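Local coordinates for protein uncharacterized CBS domain-containing proteins (Corynebacterium glutamicum, PDB 2P3H) that is of unknown function but is the CorC_HlyC, transporter-associated domain of a putative membrane-bound hemolysin-like protein with CBS domains, and may bind flavin adenine dinucleotide, at residues Ile59-Asp64 against Leu81-Leu86. Residues are numbered along the deposited sequence; the frame is centred on the assembly and turned at random.
Sequences IEIPLD and LRITVL
E60 and R82 face each other as a non-hydrogen-bonded pair of two antiparallel strands, and their side chains join in a salt bridge. The two side chains lie side by side and point the same way. R82 CB lies 3.9 Å from E60 CG. R82 CG and CD run on past E60 OE2. The side chain then bends at chi3 (-73°), which turns NE to the carboxylate. R82 NE gives the straighter bond, 2.7 Å to E60 OE2. R82 NH2 adds a longer, more bent one (136°) of 3.1 Å to E60 OE2. R82 CZ, between the two donors, comes to 3.3 Å from E60 OE2. This is a side-on grip by two nitrogens on one atom. OE2 lies in the guanidinium plane, but both donors reach it from one face of the carboxylate, about 30° out of that plane. NE comes on the anti side and NH2 on the syn side.

The flanking pairs I59–I83 and I61–L81 are hydrogen-bonded, each by two nearly straight N-H...O bonds. The tightest, I59 N to I83 O, is 2.7 Å. The side chains of these pairs lie on the opposite face from E60 and R82. I61 CD1 meets I83 CD1 at 3.9 Å, and I59 CD1 touches V85 CG2. L63 CD2 lies 4.1 Å from L81 CB.

The pairing joins an edge strand to the antiparallel sheet of the transporter-associated (CorC_HlyC) domain. Helix 41-49 packs on the buried apolar face, with L45 touching I59 and I83 and L44 touching I61. Strand 80-89 lies between strands 58-62 and 92-100.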
ATOM      1  N   ILE A  59      -3.363  -8.162  -0.727  1.00 34.72           N
ATOM      2  CA  ILE A  59      -4.406  -7.169  -0.888  1.00 36.02           C
ATOM      3  C   ILE A  59      -3.898  -6.234  -1.969  1.00 35.77           C
ATOM      4  O   ILE A  59      -2.781  -5.773  -1.894  1.00 35.08           O
ATOM      5  CB  ILE A  59      -4.634  -6.368   0.412  1.00 36.54           C
ATOM      6  CG1 ILE A  59      -5.211  -7.278   1.506  1.00 38.78           C
ATOM      7  CG2 ILE A  59      -5.580  -5.194   0.185  1.00 37.36           C
ATOM      8  CD1 ILE A  59      -4.149  -7.832   2.409  1.00 43.87           C
ATOM      9  N   GLU A  60      -4.728  -5.967  -2.961  1.00 33.84           N
ATOM     10  CA  GLU A  60      -4.332  -5.054  -4.025  1.00 34.71           C
ATOM     11  C   GLU A  60      -5.138  -3.747  -3.964  1.00 33.16           C
ATOM     12  O   GLU A  60      -6.350  -3.762  -3.938  1.00 32.36           O
ATOM     13  CB  GLU A  60      -4.404  -5.758  -5.394  1.00 35.38           C
ATOM     14  CG  GLU A  60      -3.300  -6.893  -5.490  1.00 37.32           C
ATOM     15  CD  GLU A  60      -3.247  -7.657  -6.815  1.00 39.80           C
ATOM     16  OE1 GLU A  60      -4.030  -7.320  -7.768  1.00 39.92           O
ATOM     17  OE2 GLU A  60      -2.400  -8.614  -6.901  1.00 39.09           O
ATOM     18  N   ILE A  61      -4.442  -2.617  -3.907  1.00 31.84           N
ATOM     19  CA  ILE A  61      -5.083  -1.300  -3.750  1.00 33.65           C
ATOM     20  C   ILE A  61      -4.711  -0.394  -4.945  1.00 32.33           C
ATOM     21  O   ILE A  61      -3.519  -0.189  -5.249  1.00 31.49           O
ATOM     22  CB  ILE A  61      -4.646  -0.619  -2.403  1.00 34.38           C
ATOM     23  CG1 ILE A  61      -4.970  -1.595  -1.245  1.00 36.71           C
ATOM     24  CG2 ILE A  61      -5.284   0.789  -2.232  1.00 34.18           C
ATOM     25  CD1 ILE A  61      -4.924  -1.066   0.143  1.00 37.62           C
ATOM     26  N   PRO A  62      -5.724   0.161  -5.607  1.00 31.48           N
ATOM     27  CA  PRO A  62      -5.482   1.129  -6.693  1.00 30.49           C
ATOM     28  C   PRO A  62      -4.904   2.428  -6.152  1.00 30.47           C
ATOM     29  O   PRO A  62      -5.332   2.904  -5.085  1.00 30.79           O
ATOM     30  CB  PRO A  62      -6.885   1.394  -7.259  1.00 32.02           C
ATOM     31  CG  PRO A  62      -7.742   0.260  -6.757  1.00 32.54           C
ATOM     32  CD  PRO A  62      -7.163  -0.111  -5.411  1.00 32.60           C
ATOM     33  N   LEU A  63      -3.963   2.978  -6.901  1.00 30.76           N
ATOM     34  CA  LEU A  63      -3.251   4.213  -6.542  1.00 30.99           C
ATOM     35  C   LEU A  63      -3.953   5.382  -7.248  1.00 30.91           C
ATOM     36  O   LEU A  63      -4.590   5.195  -8.294  1.00 31.66           O
ATOM     37  CB  LEU A  63      -1.809   4.103  -6.994  1.00 31.93           C
ATOM     38  CG  LEU A  63      -1.122   2.985  -6.199  1.00 34.14           C
ATOM     39  CD1 LEU A  63       0.197   2.642  -6.809  1.00 34.63           C
ATOM     40  CD2 LEU A  63      -0.982   3.424  -4.754  1.00 36.99           C
ATOM     41  N   ASP A  64      -3.872   6.571  -6.664  1.00 30.66           N
ATOM     42  CA  ASP A  64      -4.536   7.718  -7.263  1.00 30.10           C
ATOM     43  C   ASP A  64      -3.837   8.093  -8.554  1.00 30.24           C
ATOM     44  O   ASP A  64      -2.600   8.066  -8.638  1.00 30.25           O
ATOM     45  CB  ASP A  64      -4.476   8.931  -6.327  1.00 29.84           C
ATOM     46  CG  ASP A  64      -5.444   8.827  -5.154  1.00 31.90           C
ATOM     47  OD1 ASP A  64      -6.168   7.798  -5.004  1.00 31.60           O
ATOM     48  OD2 ASP A  64      -5.484   9.802  -4.390  1.00 30.90           O
ATOM     49  N   LEU A  81      -1.000  -1.159  -6.246  1.00 33.59           N
ATOM     50  CA  LEU A  81      -0.045  -1.551  -5.218  1.00 33.57           C
ATOM     51  C   LEU A  81      -0.483  -2.907  -4.650  1.00 33.48           C
ATOM     52  O   LEU A  81      -1.567  -3.030  -4.071  1.00 33.39           O
ATOM     53  CB  LEU A  81       0.010  -0.473  -4.122  1.00 34.32           C
ATOM     54  CG  LEU A  81       1.006  -0.736  -2.970  1.00 34.59           C
ATOM     55  CD1 LEU A  81       2.445  -0.656  -3.513  1.00 34.11           C
ATOM     56  CD2 LEU A  81       0.809   0.289  -1.869  1.00 33.59           C
ATOM     57  N   ARG A  82       0.351  -3.931  -4.832  1.00 31.92           N
ATOM     58  CA  ARG A  82       0.086  -5.220  -4.189  1.00 32.91           C
ATOM     59  C   ARG A  82       0.793  -5.270  -2.843  1.00 33.80           C
ATOM     60  O   ARG A  82       2.012  -4.971  -2.764  1.00 34.15           O
ATOM     61  CB  ARG A  82       0.581  -6.356  -5.078  1.00 32.84           C
ATOM     62  CG  ARG A  82       0.442  -7.735  -4.416  1.00 34.73           C
ATOM     63  CD  ARG A  82       1.104  -8.806  -5.316  1.00 37.98           C
ATOM     64  NE  ARG A  82       0.271  -9.049  -6.484  1.00 43.01           N
ATOM     65  CZ  ARG A  82       0.696  -9.590  -7.630  1.00 47.62           C
ATOM     66  NH1 ARG A  82       1.985  -9.940  -7.775  1.00 47.29           N
ATOM     67  NH2 ARG A  82      -0.165  -9.768  -8.642  1.00 43.40           N
ATOM     68  N   ILE A  83       0.036  -5.590  -1.785  1.00 33.13           N
ATOM     69  CA  ILE A  83       0.567  -5.699  -0.429  1.00 34.26           C
ATOM     70  C   ILE A  83       0.342  -7.130   0.053  1.00 34.57           C
ATOM     71  O   ILE A  83      -0.772  -7.648  -0.020  1.00 35.03           O
ATOM     72  CB  ILE A  83      -0.107  -4.697   0.542  1.00 34.10           C
ATOM     73  CG1 ILE A  83       0.005  -3.287  -0.040  1.00 35.11           C
ATOM     74  CG2 ILE A  83       0.482  -4.798   1.974  1.00 35.03           C
ATOM     75  CD1 ILE A  83      -1.262  -2.505   0.006  1.00 42.25           C
ATOM     76  N   THR A  84       1.417  -7.759   0.506  1.00 35.03           N
ATOM     77  CA  THR A  84       1.361  -9.114   1.054  1.00 34.26           C
ATOM     78  C   THR A  84       1.751  -9.044   2.519  1.00 34.45           C
ATOM     79  O   THR A  84       2.797  -8.475   2.871  1.00 33.40           O
ATOM     80  CB  THR A  84       2.336 -10.063   0.316  1.00 34.88           C
ATOM     81  OG1 THR A  84       2.113 -10.000  -1.093  1.00 35.29           O
ATOM     82  CG2 THR A  84       2.162 -11.505   0.822  1.00 33.84           C
ATOM     83  N   VAL A  85       0.901  -9.615   3.381  1.00 34.39           N
ATOM     84  CA  VAL A  85       1.140  -9.606   4.814  1.00 34.05           C
ATOM     85  C   VAL A  85       2.177 -10.690   5.093  1.00 34.98           C
ATOM     86  O   VAL A  85       1.910 -11.874   4.845  1.00 35.31           O
ATOM     87  CB  VAL A  85      -0.150  -9.906   5.586  1.00 34.82           C
ATOM     88  CG1 VAL A  85       0.161  -9.952   7.076  1.00 33.93           C
ATOM     89  CG2 VAL A  85      -1.250  -8.860   5.240  1.00 34.69           C
ATOM     90  N   LEU A  86       3.354 -10.293   5.577  1.00 34.49           N
ATOM     91  CA  LEU A  86       4.466 -11.239   5.806  1.00 35.13           C
ATOM     92  C   LEU A  86       4.613 -11.712   7.253  1.00 35.33           C
ATOM     93  O   LEU A  86       5.109 -12.808   7.499  1.00 35.81           O
ATOM     94  CB  LEU A  86       5.819 -10.642   5.351  1.00 35.30           C
ATOM     95  CG  LEU A  86       5.969 -10.345   3.855  1.00 34.91           C
ATOM     96  CD1 LEU A  86       7.397  -9.819   3.609  1.00 34.98           C
ATOM     97  CD2 LEU A  86       5.686 -11.604   3.019  1.00 36.92           C
TER